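Local coordinates for protein aminotransferase, class IV (Brucella abortus, PDB 4TVI) that probably transfers the amino group of leucine, isoleucine or valine to 2-oxoglutarate, using pyridoxal 5'-phosphate as cofactor, at residues L78-A83 with T242-I247; G210-T215 with F229-N234. All coordinates share one frame; numbering follows the deposited sequence.

Interaction 1. Residues L78-A83 with T242-I247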
loop_
_atom_site.group_PDB
_atom_site.type_symbol
_atom_site.label_atom_id
_atom_site.label_comp_id
_atom_site.label_asym_id
_atom_site.label_seq_id
_atom_site.Cartn_x
_atom_site.Cartn_y
_atom_site.Cartn_z
ATOM N N LEU A 78 -6.278 -16.826 18.747
ATOM C CA LEU A 78 -7.120 -15.647 18.534
ATOM C C LEU A 78 -6.581 -14.464 19.336
ATOM O O LEU A 78 -6.663 -13.316 18.899
ATOM C CB LEU A 78 -8.579 -15.925 18.913
ATOM C CG LEU A 78 -9.521 -14.712 18.905
ATOM C CD1 LEU A 78 -9.523 -14.031 17.537
ATOM C CD2 LEU A 78 -10.936 -15.123 19.302
ATOM N N ASP A 79 -6.039 -14.747 20.518
ATOM C CA ASP A 79 -5.531 -13.687 21.376
ATOM C C ASP A 79 -4.298 -13.033 20.762
ATOM O O ASP A 79 -4.161 -11.809 20.794
ATOM C CB ASP A 79 -5.216 -14.220 22.780
ATOM C CG ASP A 79 -4.287 -15.432 22.766
ATOM O OD1 ASP A 79 -4.198 -16.129 21.736
ATOM O OD2 ASP A 79 -3.645 -15.692 23.803
ATOM N N ARG A 80 -3.415 -13.845 20.185
ATOM C CA ARG A 80 -2.200 -13.321 19.565
ATOM C C ARG A 80 -2.523 -12.509 18.313
ATOM O O ARG A 80 -1.956 -11.444 18.095
ATOM C CB ARG A 80 -1.232 -14.454 19.211
ATOM C CG ARG A 80 -0.791 -15.300 20.397
ATOM C CD ARG A 80 0.526 -15.987 20.095
ATOM N NE ARG A 80 1.627 -15.030 19.965
ATOM C CZ ARG A 80 2.807 -15.321 19.424
ATOM N NH1 ARG A 80 3.036 -16.540 18.953
ATOM N NH2 ARG A 80 3.756 -14.397 19.351
ATOM N N HIS A 81 -3.437 -13.023 17.498
ATOM C CA HIS A 81 -3.863 -12.324 16.289
ATOM C C HIS A 81 -4.545 -11.000 16.625
ATOM O O HIS A 81 -4.374 -10.008 15.912
ATOM C CB HIS A 81 -4.793 -13.212 15.456
ATOM C CG HIS A 81 -4.084 -14.294 14.701
ATOM N ND1 HIS A 81 -3.229 -14.031 13.651
ATOM C CD2 HIS A 81 -4.106 -15.642 14.837
ATOM C CE1 HIS A 81 -2.759 -15.168 13.172
ATOM N NE2 HIS A 81 -3.274 -16.162 13.877
ATOM N N SER A 82 -5.314 -10.987 17.711
ATOM C CA SER A 82 -5.981 -9.765 18.157
ATOM C C SER A 82 -4.957 -8.722 18.573
ATOM O O SER A 82 -5.085 -7.539 18.236
ATOM C CB SER A 82 -6.931 -10.056 19.318
ATOM O OG SER A 82 -7.956 -10.942 18.913
ATOM N N ALA A 83 -3.930 -9.170 19.290
ATOM C CA ALA A 83 -2.895 -8.271 19.777
ATOM C C ALA A 83 -2.084 -7.670 18.630
ATOM O O ALA A 83 -1.696 -6.504 18.686
ATOM C CB ALA A 83 -1.976 -8.998 20.745
ATOM N N THR A 242 1.132 -18.421 13.240
ATOM C CA THR A 242 0.973 -19.847 12.968
ATOM C C THR A 242 2.346 -20.504 12.890
ATOM O O THR A 242 2.552 -21.601 13.405
ATOM C CB THR A 242 0.212 -20.107 11.659
ATOM O OG1 THR A 242 -0.870 -19.175 11.534
ATOM C CG2 THR A 242 -0.332 -21.534 11.636
ATOM N N ARG A 243 3.274 -19.806 12.241
ATOM C CA ARG A 243 4.669 -20.234 12.119
ATOM C C ARG A 243 5.296 -20.526 13.478
ATOM O O ARG A 243 5.867 -21.598 13.688
ATOM C CB ARG A 243 5.485 -19.156 11.393
ATOM C CG ARG A 243 7.001 -19.359 11.436
ATOM C CD ARG A 243 7.720 -18.079 11.031
ATOM N NE ARG A 243 9.165 -18.260 10.992
ATOM C CZ ARG A 243 9.955 -18.180 12.055
ATOM N NH1 ARG A 243 9.441 -17.906 13.252
ATOM N NH2 ARG A 243 11.259 -18.379 11.919
ATOM N N GLN A 244 5.168 -19.578 14.402
ATOM C CA GLN A 244 5.721 -19.726 15.744
ATOM C C GLN A 244 5.081 -20.895 16.486
ATOM O O GLN A 244 5.755 -21.617 17.215
ATOM C CB GLN A 244 5.527 -18.439 16.548
ATOM C CG GLN A 244 6.245 -17.221 15.979
ATOM C CD GLN A 244 5.828 -15.937 16.669
ATOM O OE1 GLN A 244 5.659 -15.896 17.889
ATOM N NE2 GLN A 244 5.639 -14.882 15.886
ATOM N N ARG A 245 3.775 -21.070 16.302
ATOM C CA ARG A 245 3.056 -22.146 16.971
ATOM C C ARG A 245 3.546 -23.503 16.481
ATOM O O ARG A 245 3.774 -24.410 17.282
ATOM C CB ARG A 245 1.546 -22.016 16.749
ATOM C CG ARG A 245 0.726 -23.084 17.483
ATOM C CD ARG A 245 0.958 -23.009 18.994
ATOM N NE ARG A 245 0.549 -21.715 19.529
ATOM C CZ ARG A 245 0.732 -21.323 20.786
ATOM N NH1 ARG A 245 1.329 -22.128 21.660
ATOM N NH2 ARG A 245 0.316 -20.122 21.169
ATOM N N VAL A 246 3.708 -23.633 15.165
ATOM C CA VAL A 246 4.170 -24.878 14.551
ATOM C C VAL A 246 5.612 -25.215 14.966
ATOM O O VAL A 246 5.937 -26.373 15.263
ATOM C CB VAL A 246 4.067 -24.802 13.009
ATOM C CG1 VAL A 246 4.839 -25.941 12.342
ATOM C CG2 VAL A 246 2.605 -24.802 12.573
ATOM N N ILE A 247 6.467 -24.197 15.014
ATOM C CA ILE A 247 7.841 -24.385 15.472
ATOM C C ILE A 247 7.849 -24.893 16.909
ATOM O O ILE A 247 8.554 -25.843 17.241
ATOM C CB ILE A 247 8.655 -23.077 15.388
ATOM C CG1 ILE A 247 8.897 -22.683 13.928
ATOM C CG2 ILE A 247 9.974 -23.223 16.115
ATOM C CD1 ILE A 247 9.536 -21.309 13.777
HETATM O O HOH W 1 -2.923 -18.818 13.294
#
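Arg80 and Gln244 bridge two helices whose backbones stay apart, the CA of Arg80 lying 10.9 Å from the CA of Gln244, so that side chains and a water make the whole contact. It spans the cleft between the small N-terminal and large C-terminal domains of a fold type IV aminotransferase, joining the first turns of helices 78-91 and 241-252. Arginine suits this place because it is long and carries several donors: bent at chi3 (67°), it turns the end of its guanidinium toward the amide. NH1 and NH2 both donate to one oxygen, at 2.9 Å from Arg80 NH1 to Gln244 OE1 and 2.8 Å from Arg80 NH2 to Gln244 OE1. The oxygen lies in the guanidinium plane, while that plane is turned 69° from the amide; NH1 and NH2 come to the oxygen from the same face of the amide, NH1 well above its plane and NH2 tilted less. Gln244 NE2 gives a bond to Asn239 O, which fixes which way round the amide sits. Arg245 packs its NH2 4.3 Å from Arg80 CD, and its salt bridge to Asp77 probably offsets the nearby positive charge. Deeper in, Thr242 OG1 bonds to phosphate oxygen OP2 of the lysine-bound cofactor at position 180. The same OG1 accepts a hydrogen bond from a water 2.7 Å away, and that water lies in the ring plane of His81, 2.7 Å from NE2.

Interaction 2. Residues G210-T215 with F229-N234; sequences GNVAET and FTPVPN
Pro231 lays its ring against the carbonyl oxygens of Val212 and Ala213, bringing together two strands of the large domain's mixed sheet that are not paired with each other. Strand 212-215 runs antiparallel to 202-206 and carries a classic beta bulge, with Ala213 and Glu214 both facing Val205; strand 227-231 lies between 219-224 and 257-260. The tight part is small and buried. Pro231 CB is 3.4 Å from Val212 O, and Pro231 CG is 3.4 Å from Ala213 O, so both ring carbons touch both peptide oxygens, CB slightly nearer that of Val212 and CG nearer that of Ala213. Proline fits here because its ring offers a compact hydrocarbon surface that can lie against carbonyl oxygens. Beside it, Val212 turns CG1 opposite its own backbone N (chi1 176°), which sets this methyl 4.1 Å from Pro231 CG; a branched apolar side chain thus extends the greasy patch. Ala213 directs its CB away from the proline, toward Phe237, where a small side chain serves. Next along the bulged strand, Glu214 places OE1 close to the pyridine N1 of the cofactor at position 180, as the equivalent glutamate does in fold type IV relatives.

The other side is loose. Beyond Pro231 the chain leaves the strand, and the side chains of Asn211 and Asn234 lie more than 5 Å from the opposite segment, Asn234 being exposed. Gly210 adopts a positive phi (88°), where a CB would press on the preceding carbonyl oxygen. Asp207 joins the two loops instead: its OD1 accepts from Asn211 N and its OD2 from Asn234 ND2.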
loop_
_atom_site.group_PDB
_atom_site.type_symbol
_atom_site.label_atom_id
_atom_site.label_comp_id
_atom_site.label_asym_id
_atom_site.label_seq_id
_atom_site.Cartn_x
_atom_site.Cartn_y
_atom_site.Cartn_z
ATOM N N GLY A 210 18.759 -11.901 -1.479
ATOM C CA GLY A 210 18.645 -13.116 -2.263
ATOM C C GLY A 210 18.380 -14.333 -1.390
ATOM O O GLY A 210 18.447 -15.471 -1.854
ATOM N N ASN A 211 18.064 -14.099 -0.122
ATOM C CA ASN A 211 17.735 -15.198 0.774
ATOM C C ASN A 211 16.225 -15.383 0.861
ATOM O O ASN A 211 15.477 -14.405 0.893
ATOM C CB ASN A 211 18.322 -14.943 2.158
ATOM C CG ASN A 211 19.832 -14.880 2.135
ATOM O OD1 ASN A 211 20.479 -15.696 1.486
ATOM N ND2 ASN A 211 20.403 -13.917 2.852
ATOM N N VAL A 212 15.784 -16.640 0.887
ATOM C CA VAL A 212 14.362 -16.947 0.947
ATOM C C VAL A 212 13.733 -16.318 2.178
ATOM O O VAL A 212 14.290 -16.397 3.274
ATOM C CB VAL A 212 14.105 -18.468 0.953
ATOM C CG1 VAL A 212 12.623 -18.755 1.107
ATOM C CG2 VAL A 212 14.632 -19.097 -0.325
ATOM N N ALA A 213 12.587 -15.673 1.977
ATOM C CA ALA A 213 11.832 -15.069 3.060
ATOM C C ALA A 213 10.586 -15.889 3.381
ATOM O O ALA A 213 10.354 -16.262 4.525
ATOM C CB ALA A 213 11.445 -13.641 2.699
ATOM N N GLU A 214 9.783 -16.152 2.355
ATOM C CA GLU A 214 8.501 -16.828 2.513
ATOM C C GLU A 214 7.897 -17.039 1.138
ATOM O O GLU A 214 8.563 -16.808 0.127
ATOM C CB GLU A 214 7.548 -16.013 3.395
ATOM C CG GLU A 214 7.357 -14.572 2.924
ATOM C CD GLU A 214 6.236 -13.861 3.658
ATOM O OE1 GLU A 214 5.604 -14.498 4.524
ATOM O OE2 GLU A 214 5.990 -12.669 3.376
ATOM N N THR A 215 6.635 -17.458 1.089
ATOM C CA THR A 215 5.941 -17.503 -0.189
ATOM C C THR A 215 5.267 -16.154 -0.389
ATOM O O THR A 215 5.410 -15.264 0.444
ATOM C CB THR A 215 4.906 -18.651 -0.271
ATOM O OG1 THR A 215 3.662 -18.227 0.292
ATOM C CG2 THR A 215 5.414 -19.894 0.465
ATOM N N PHE A 229 13.630 -26.877 8.427
ATOM C CA PHE A 229 14.303 -25.595 8.238
ATOM C C PHE A 229 13.293 -24.544 7.787
ATOM O O PHE A 229 12.406 -24.829 6.985
ATOM C CB PHE A 229 15.437 -25.699 7.206
ATOM C CG PHE A 229 16.548 -26.642 7.602
ATOM C CD1 PHE A 229 16.428 -28.011 7.393
ATOM C CD2 PHE A 229 17.720 -26.156 8.166
ATOM C CE1 PHE A 229 17.454 -28.877 7.748
ATOM C CE2 PHE A 229 18.751 -27.019 8.522
ATOM C CZ PHE A 229 18.617 -28.378 8.312
ATOM N N THR A 230 13.436 -23.333 8.311
ATOM C CA THR A 230 12.574 -22.224 7.944
ATOM C C THR A 230 13.383 -20.931 8.026
ATOM O O THR A 230 14.267 -20.811 8.880
ATOM C CB THR A 230 11.328 -22.153 8.858
ATOM O OG1 THR A 230 10.393 -21.194 8.348
ATOM C CG2 THR A 230 11.711 -21.773 10.276
ATOM N N PRO A 231 13.105 -19.975 7.124
ATOM C CA PRO A 231 13.850 -18.710 7.104
ATOM C C PRO A 231 13.880 -18.017 8.459
ATOM O O PRO A 231 12.840 -17.876 9.109
ATOM C CB PRO A 231 13.080 -17.868 6.087
ATOM C CG PRO A 231 12.505 -18.866 5.154
ATOM C CD PRO A 231 12.166 -20.072 5.996
ATOM N N VAL A 232 15.066 -17.590 8.879
ATOM C CA VAL A 232 15.189 -16.842 10.119
ATOM C C VAL A 232 14.492 -15.499 9.919
ATOM O O VAL A 232 14.670 -14.850 8.882
ATOM C CB VAL A 232 16.673 -16.640 10.535
ATOM C CG1 VAL A 232 17.469 -15.955 9.430
ATOM C CG2 VAL A 232 16.773 -15.852 11.833
ATOM N N PRO A 233 13.648 -15.099 10.886
ATOM C CA PRO A 233 12.989 -13.791 10.796
ATOM C C PRO A 233 14.017 -12.681 10.724
ATOM O O PRO A 233 14.888 -12.634 11.588
ATOM C CB PRO A 233 12.184 -13.703 12.097
ATOM C CG PRO A 233 11.976 -15.130 12.515
ATOM C CD PRO A 233 13.228 -15.851 12.084
ATOM N N ASN A 234 13.943 -11.822 9.711
ATOM C CA ASN A 234 14.881 -10.708 9.620
ATOM C C ASN A 234 14.154 -9.391 9.355
ATOM O O ASN A 234 14.778 -8.375 9.069
ATOM C CB ASN A 234 15.938 -10.966 8.538
ATOM C CG ASN A 234 15.358 -10.997 7.125
ATOM O OD1 ASN A 234 14.145 -10.877 6.921
ATOM N ND2 ASN A 234 16.235 -11.152 6.138
#

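How the interactions relate
The two contacts lie with their centres about 18 Å apart and meet through helix 241-252, which follows strand 227-231 in the chain. Arg243, on the side of the helix turned from interaction 1, extends NH2 to 3.3 Å from Pro231 O, a probable hydrogen bond, while its salt bridge to Glu259 holds the same guanidinium. One turn on, Ile247 CD1 packs 4.1 Å from Thr230 CG2. The contacts also share the cofactor: Thr242, on helix 241-252 of interaction 1, makes a hydrogen bond to the phosphate, and the bulged strand of interaction 2 reaches the pyridine nitrogen. Interaction 1 spans the domains, whereas interaction 2 lies wholly within the large one.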